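Local coordinates for protein UDP-galactopyranose mutase (Deinococcus radiodurans, PDB 3HDQ) that binds FAD and UDP-galactose and, as a flavoenzyme mutase, probably interconverts the pyranose and furanose forms of UDP-galactose, at residues Arg244-Ala247 with Asp248-Pro251; Leu230-Pro233 with Asn234-Val237; Val261-Phe264 with Phe265-Tyr269. All coordinates share one frame; numbering follows the deposited sequence.

Contact 1: residues Arg244-Ala247 with Asp248-Pro251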
loop_
_atom_site.group_PDB
_atom_site.type_symbol
_atom_site.label_atom_id
_atom_site.label_comp_id
_atom_site.label_asym_id
_atom_site.label_seq_id
_atom_site.Cartn_x
_atom_site.Cartn_y
_atom_site.Cartn_z
ATOM N N ARG A 244 -0.289 -14.888 17.845
ATOM C CA ARG A 244 -0.546 -15.179 19.245
ATOM C C ARG A 244 -1.603 -14.271 19.880
ATOM O O ARG A 244 -2.300 -14.687 20.796
ATOM C CB ARG A 244 0.757 -15.173 20.039
ATOM C CG ARG A 244 1.688 -16.299 19.602
ATOM C CD ARG A 244 2.985 -16.302 20.390
ATOM N NE ARG A 244 3.836 -15.162 20.063
ATOM C CZ ARG A 244 5.040 -15.258 19.506
ATOM N NH1 ARG A 244 5.543 -16.457 19.216
ATOM N NH2 ARG A 244 5.744 -14.159 19.251
ATOM N N GLU A 245 -1.748 -13.045 19.388
ATOM C CA GLU A 245 -2.801 -12.168 19.900
ATOM C C GLU A 245 -4.192 -12.656 19.481
ATOM O O GLU A 245 -5.198 -12.136 19.950
ATOM C CB GLU A 245 -2.599 -10.724 19.442
ATOM C CG GLU A 245 -1.230 -10.137 19.764
ATOM C CD GLU A 245 -1.039 -8.759 19.153
ATOM O OE1 GLU A 245 -0.371 -8.649 18.103
ATOM O OE2 GLU A 245 -1.585 -7.788 19.707
ATOM N N ILE A 246 -4.235 -13.689 18.642
ATOM C CA ILE A 246 -5.468 -14.071 17.957
ATOM C C ILE A 246 -5.831 -15.552 18.116
ATOM O O ILE A 246 -7.008 -15.920 18.093
ATOM C CB ILE A 246 -5.366 -13.688 16.457
ATOM C CG1 ILE A 246 -6.432 -12.662 16.117
ATOM C CG2 ILE A 246 -5.361 -14.904 15.528
ATOM C CD1 ILE A 246 -6.307 -11.438 16.970
ATOM N N ALA A 247 -4.815 -16.389 18.303
ATOM C CA ALA A 247 -4.971 -17.847 18.280
ATOM C C ALA A 247 -5.819 -18.471 19.402
ATOM O O ALA A 247 -6.249 -19.610 19.286
ATOM C CB ALA A 247 -3.604 -18.517 18.221
ATOM N N ASP A 248 -6.063 -17.737 20.480
ATOM C CA ASP A 248 -6.879 -18.264 21.565
ATOM C C ASP A 248 -8.366 -18.223 21.260
ATOM O O ASP A 248 -9.131 -19.020 21.798
ATOM C CB ASP A 248 -6.610 -17.504 22.864
ATOM C CG ASP A 248 -5.285 -17.871 23.479
ATOM O OD1 ASP A 248 -4.708 -18.892 23.044
ATOM O OD2 ASP A 248 -4.825 -17.146 24.391
ATOM N N PHE A 249 -8.787 -17.296 20.405
ATOM C CA PHE A 249 -10.219 -17.113 20.188
ATOM C C PHE A 249 -10.712 -17.222 18.745
ATOM O O PHE A 249 -11.891 -17.456 18.516
ATOM C CB PHE A 249 -10.721 -15.820 20.847
ATOM C CG PHE A 249 -10.056 -14.571 20.340
ATOM C CD1 PHE A 249 -9.012 -13.990 21.044
ATOM C CD2 PHE A 249 -10.494 -13.960 19.174
ATOM C CE1 PHE A 249 -8.405 -12.827 20.586
ATOM C CE2 PHE A 249 -9.897 -12.803 18.711
ATOM C CZ PHE A 249 -8.850 -12.235 19.418
ATOM N N ILE A 250 -9.837 -17.059 17.766
ATOM C CA ILE A 250 -10.296 -17.238 16.398
ATOM C C ILE A 250 -10.167 -18.699 16.004
ATOM O O ILE A 250 -9.068 -19.238 15.982
ATOM C CB ILE A 250 -9.536 -16.360 15.388
ATOM C CG1 ILE A 250 -9.798 -14.878 15.643
ATOM C CG2 ILE A 250 -9.968 -16.701 13.972
ATOM C CD1 ILE A 250 -9.165 -13.980 14.596
ATOM N N PRO A 251 -11.295 -19.345 15.679
ATOM C CA PRO A 251 -11.290 -20.765 15.302
ATOM C C PRO A 251 -10.637 -21.044 13.938
ATOM O O PRO A 251 -11.006 -20.413 12.938
ATOM C CB PRO A 251 -12.778 -21.122 15.265
ATOM C CG PRO A 251 -13.482 -19.849 15.048
ATOM C CD PRO A 251 -12.646 -18.763 15.663
HETATM O O HOH W 1 -5.024 -15.080 21.332
HETATM O O HOH W 2 -8.411 -20.595 18.098
#

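Contact 2: residues Leu230-Pro233 with Asn234-Val237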
loop_
_atom_site.group_PDB
_atom_site.type_symbol
_atom_site.label_atom_id
_atom_site.label_comp_id
_atom_site.label_asym_id
_atom_site.label_seq_id
_atom_site.Cartn_x
_atom_site.Cartn_y
_atom_site.Cartn_z
ATOM N N LEU A 230 -3.326 -12.335 -3.112
ATOM C CA LEU A 230 -4.192 -12.421 -1.940
ATOM C C LEU A 230 -5.591 -11.864 -2.218
ATOM O O LEU A 230 -6.344 -11.587 -1.287
ATOM C CB LEU A 230 -3.552 -11.676 -0.763
ATOM C CG LEU A 230 -2.119 -12.074 -0.385
ATOM C CD1 LEU A 230 -1.623 -11.246 0.795
ATOM C CD2 LEU A 230 -2.061 -13.541 -0.056
ATOM N N SER A 231 -5.943 -11.714 -3.491
ATOM C CA SER A 231 -7.195 -11.051 -3.858
ATOM C C SER A 231 -8.454 -11.913 -3.741
ATOM O O SER A 231 -9.560 -11.375 -3.655
ATOM C CB SER A 231 -7.109 -10.476 -5.280
ATOM O OG SER A 231 -6.960 -11.522 -6.219
ATOM N N SER A 232 -8.294 -13.233 -3.772
ATOM C CA SER A 232 -9.438 -14.144 -3.706
ATOM C C SER A 232 -10.404 -13.793 -2.572
ATOM O O SER A 232 -9.982 -13.390 -1.488
ATOM C CB SER A 232 -8.979 -15.594 -3.540
ATOM O OG SER A 232 -10.054 -16.418 -3.102
ATOM N N PRO A 233 -11.707 -13.952 -2.826
ATOM C CA PRO A 233 -12.758 -13.812 -1.804
ATOM C C PRO A 233 -12.551 -14.731 -0.589
ATOM O O PRO A 233 -12.977 -14.372 0.500
ATOM C CB PRO A 233 -14.032 -14.207 -2.552
ATOM C CG PRO A 233 -13.729 -13.941 -3.984
ATOM C CD PRO A 233 -12.258 -14.203 -4.165
ATOM N N ASN A 234 -11.902 -15.876 -0.779
ATOM C CA ASN A 234 -11.617 -16.814 0.314
ATOM C C ASN A 234 -10.430 -16.422 1.187
ATOM O O ASN A 234 -10.049 -17.159 2.095
ATOM C CB ASN A 234 -11.356 -18.215 -0.245
ATOM C CG ASN A 234 -12.612 -18.865 -0.796
ATOM O OD1 ASN A 234 -13.725 -18.471 -0.452
ATOM N ND2 ASN A 234 -12.439 -19.865 -1.653
ATOM N N ILE A 235 -9.816 -15.281 0.910
ATOM C CA ILE A 235 -8.644 -14.883 1.681
ATOM C C ILE A 235 -8.925 -13.635 2.525
ATOM O O ILE A 235 -9.229 -12.571 1.993
ATOM C CB ILE A 235 -7.423 -14.661 0.760
ATOM C CG1 ILE A 235 -7.095 -15.952 0.012
ATOM C CG2 ILE A 235 -6.213 -14.226 1.562
ATOM C CD1 ILE A 235 -5.815 -15.876 -0.814
ATOM N N LYS A 236 -8.851 -13.787 3.844
ATOM C CA LYS A 236 -8.984 -12.666 4.768
ATOM C C LYS A 236 -7.591 -12.271 5.222
ATOM O O LYS A 236 -6.795 -13.129 5.614
ATOM C CB LYS A 236 -9.840 -13.052 5.982
ATOM C CG LYS A 236 -11.204 -13.635 5.633
ATOM C CD LYS A 236 -11.943 -12.736 4.666
ATOM C CE LYS A 236 -12.801 -13.555 3.729
ATOM N NZ LYS A 236 -13.309 -12.761 2.576
ATOM N N VAL A 237 -7.292 -10.977 5.169
ATOM C CA VAL A 237 -5.943 -10.509 5.462
ATOM C C VAL A 237 -5.890 -9.650 6.720
ATOM O O VAL A 237 -6.499 -8.593 6.785
ATOM C CB VAL A 237 -5.383 -9.706 4.300
ATOM C CG1 VAL A 237 -3.921 -9.365 4.559
ATOM C CG2 VAL A 237 -5.552 -10.478 2.999
#

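Contact 3: residues Val261-Phe264 with Phe265-Tyr269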
loop_
_atom_site.group_PDB
_atom_site.type_symbol
_atom_site.label_atom_id
_atom_site.label_comp_id
_atom_site.label_asym_id
_atom_site.label_seq_id
_atom_site.Cartn_x
_atom_site.Cartn_y
_atom_site.Cartn_z
ATOM N N VAL A 261 11.366 -20.696 13.778
ATOM C CA VAL A 261 10.910 -21.887 14.513
ATOM C C VAL A 261 11.133 -21.829 16.007
ATOM O O VAL A 261 10.344 -22.378 16.756
ATOM C CB VAL A 261 11.586 -23.209 14.070
ATOM C CG1 VAL A 261 10.568 -24.165 13.455
ATOM C CG2 VAL A 261 12.794 -22.951 13.192
ATOM N N ASP A 262 12.231 -21.227 16.446
ATOM C CA ASP A 262 12.540 -21.285 17.866
ATOM C C ASP A 262 11.436 -20.592 18.657
ATOM O O ASP A 262 10.980 -21.112 19.671
ATOM C CB ASP A 262 13.944 -20.742 18.198
ATOM C CG ASP A 262 14.196 -19.341 17.643
ATOM O OD1 ASP A 262 13.400 -18.866 16.805
ATOM O OD2 ASP A 262 15.198 -18.713 18.046
ATOM N N ALA A 263 10.980 -19.449 18.154
ATOM C CA ALA A 263 9.947 -18.655 18.816
ATOM C C ALA A 263 8.626 -19.396 18.905
ATOM O O ALA A 263 7.896 -19.250 19.880
ATOM C CB ALA A 263 9.744 -17.316 18.101
ATOM N N PHE A 264 8.311 -20.185 17.886
ATOM C CA PHE A 264 7.053 -20.918 17.898
ATOM C C PHE A 264 7.013 -21.850 19.105
ATOM O O PHE A 264 5.967 -22.046 19.721
ATOM C CB PHE A 264 6.872 -21.707 16.608
ATOM C CG PHE A 264 5.551 -22.402 16.512
ATOM C CD1 PHE A 264 4.448 -21.750 15.979
ATOM C CD2 PHE A 264 5.405 -23.703 16.959
ATOM C CE1 PHE A 264 3.225 -22.391 15.896
ATOM C CE2 PHE A 264 4.185 -24.346 16.877
ATOM C CZ PHE A 264 3.096 -23.688 16.346
ATOM N N PHE A 265 8.168 -22.412 19.442
ATOM C CA PHE A 265 8.254 -23.350 20.540
ATOM C C PHE A 265 8.887 -22.687 21.768
ATOM O O PHE A 265 9.604 -23.328 22.540
ATOM C CB PHE A 265 9.023 -24.604 20.106
ATOM C CG PHE A 265 8.307 -25.420 19.055
ATOM C CD1 PHE A 265 8.752 -25.435 17.738
ATOM C CD2 PHE A 265 7.185 -26.174 19.385
ATOM C CE1 PHE A 265 8.094 -26.182 16.775
ATOM C CE2 PHE A 265 6.520 -26.931 18.421
ATOM C CZ PHE A 265 6.977 -26.937 17.118
ATOM N N ASP A 266 8.615 -21.396 21.935
ATOM C CA ASP A 266 8.995 -20.656 23.139
ATOM C C ASP A 266 10.476 -20.790 23.508
ATOM O O ASP A 266 10.824 -20.802 24.690
ATOM C CB ASP A 266 8.128 -21.086 24.333
ATOM C CG ASP A 266 6.656 -20.704 24.168
ATOM O OD1 ASP A 266 6.355 -19.670 23.528
ATOM O OD2 ASP A 266 5.794 -21.441 24.696
ATOM N N PHE A 267 11.339 -20.890 22.499
ATOM C CA PHE A 267 12.781 -20.990 22.726
ATOM C C PHE A 267 13.121 -22.073 23.751
ATOM O O PHE A 267 14.096 -21.956 24.495
ATOM C CB PHE A 267 13.341 -19.629 23.157
ATOM C CG PHE A 267 12.857 -18.479 22.302
ATOM C CD1 PHE A 267 13.452 -18.203 21.075
ATOM C CD2 PHE A 267 11.793 -17.685 22.716
ATOM C CE1 PHE A 267 13.001 -17.148 20.282
ATOM C CE2 PHE A 267 11.338 -16.629 21.935
ATOM C CZ PHE A 267 11.941 -16.361 20.709
ATOM N N CYS A 268 12.312 -23.128 23.777
ATOM C CA CYS A 268 12.473 -24.206 24.753
ATOM C C CYS A 268 13.828 -24.926 24.681
ATOM O O CYS A 268 14.208 -25.626 25.619
ATOM C CB CYS A 268 11.310 -25.210 24.670
ATOM S SG CYS A 268 11.297 -26.298 23.219
ATOM N N TYR A 269 14.560 -24.757 23.585
ATOM C CA TYR A 269 15.903 -25.326 23.506
ATOM C C TYR A 269 16.965 -24.238 23.436
ATOM O O TYR A 269 18.108 -24.517 23.106
ATOM C CB TYR A 269 16.073 -26.255 22.299
ATOM C CG TYR A 269 15.167 -27.471 22.259
ATOM C CD1 TYR A 269 15.240 -28.457 23.232
ATOM C CD2 TYR A 269 14.260 -27.644 21.223
ATOM C CE1 TYR A 269 14.415 -29.577 23.184
ATOM C CE2 TYR A 269 13.433 -28.755 21.163
ATOM C CZ TYR A 269 13.511 -29.715 22.148
ATOM O OH TYR A 269 12.688 -30.815 22.090
#

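Contact 1: residues Arg244-Ala247 with Asp248-Pro251
The carbonyl oxygen of I246 is the hub here, gripped by two backbone N-H groups from the residues that follow. I250 N reaches I246 O over 3.1 Å, almost in line with the carbonyl bond. F249 N reaches I246 O over 3.2 Å from well above the carbonyl plane. Two waters tie up further backbone atoms. One donates to R244 O and accepts from D248 N; the other donates to both A247 O and I250 O, bridging the two carbonyls. The acids face the second subunit: E245 OE2 forms salt bridges with K236 and R54 of that chain, and D248 OD2 with K28 of that chain, while E245 OE1 accepts from the backbone N of D242, an FAD-binding residue.

This compact turn lies in the loop between strands 235-239 and 252-257 of the parallel sheet of the Rossmann-like FAD-binding fold, and it delivers the chain into the second of those strands.

Packing builds outward from the turn. F249 has CG between its backbone N and carbonyl carbon (chi1 60°), which folds the ring back so that I246 O sits over the centre of one face, 3.9 Å above the plane. The far end of the ring meets the I246 branch, F249 CZ lying 3.6 Å from I246 CD1, and F249 CE1 comes within 3.3 Å of E245 O. On I246 the CG1 methylene touches I250 CD1 at 3.4 Å, the two side chains crossing obliquely; I250 also packs on I250 of the second subunit.

Contact 2: residues Leu230-Pro233 with Asn234-Val237
S232 and N234 are joined through a side chain: S232 OG, carried anti to its own backbone N (chi1 164°), accepts from N234 N at 3.0 Å, an ST turn. The backbone adds its own bond, I235 N donating to S232 O over 3.1 Å from far above the carbonyl plane, and this closes a type I beta turn from S232 to I235 with P233 at its second position. S232 thus uses both its hydroxyl and its carbonyl to hold the chain as it reverses. The N234 side-chain amide bonds outside the turn, ND2 to A49 O of helix 39-50.

The third bond involves a charge. K236 bends at chi2 (-51°) and again at chi3, which swings NZ back to P233 O at 2.6 Å, with the nitrogen tilted 18° from the carbonyl plane. The same ammonium group is also held by E245 and by the backbone carbonyl of N240, both of the second subunit, so a largely buried charge has several oxygens around it.

Apolar contacts are looser. I235 CD1 lies 4.0 Å from L230 CA and its CG1 4.0 Å from S232 CB, so this branch lies against the bend and also packs on A45 and A49. L230 CB approaches V237 CG2 at 4.4 Å.

All this forms the helix-turn-strand link from helix 222-229 into strand 235-239, the edge strand of the Rossmann-like parallel sheet within this chain; at V237 that strand pairs antiparallel with one of the second subunit, and the sheet runs on across the dimer.

Contact 3: residues Val261-Phe264 with Phe265-Tyr269
D262 O and A263 O end the short, weakly bonded helix 261-264 by accepting from beyond it. F267 N bonds to D262 O at 2.9 Å and D266 N to A263 O at 3.1 Å, while the bonds from F265 N to V261 O and D262 O are weak. D266 has positive phi (52°), and F267 follows in a similar conformation.

The turned backbone lays the F267 ring against the helix. A263 CA sits over its face, 3.8 Å from the centroid, in a CH-pi contact, and A263 CB touches F267 CZ at 3.5 Å. The D262 carboxylate meets the ring at its edge, OD2 in the ring plane and 3.5 Å from F267 CE1; that oxygen's salt bridge goes to K271. F264 and F265 form a T-shaped pair, centroids 4.9 Å apart: with F264 CG anti to the backbone N (chi1 -176°), F264 CD2 lies over the centre of the F265 face. F264 also packs on Y243, Y257 and F361, and F265 on L352 of helix 340-355.

The paired bonds and the positive phi of D266 make this a Schellman motif, capping the C-terminal end of the helix that follows strand 252-257 of the Rossmann-like sheet.

In the fold
Contacts 1 and 2 both lie at the second subunit, whereas contact 3 touches no other chain. Contacts 1 and 3, with centres 18 Å apart, touch: R244 NH1 lies 3.7 Å from A263 O, a packing contact. The side chain of Y243, which binds FAD, is near both, about 3 Å from that of F264 and about 4 Å from that of A247. The side chains of E245 and A263 each come within about 7 Å of FAD, that of L230 within about 11 Å. Contact 2 stays apart from contact 1 (nearest atoms about 9 Å) and from contact 3 (about 17 Å) within one chain, yet the salt bridge from K236 to E245 of the second subunit joins contact 2 to contact 1 across the dimer.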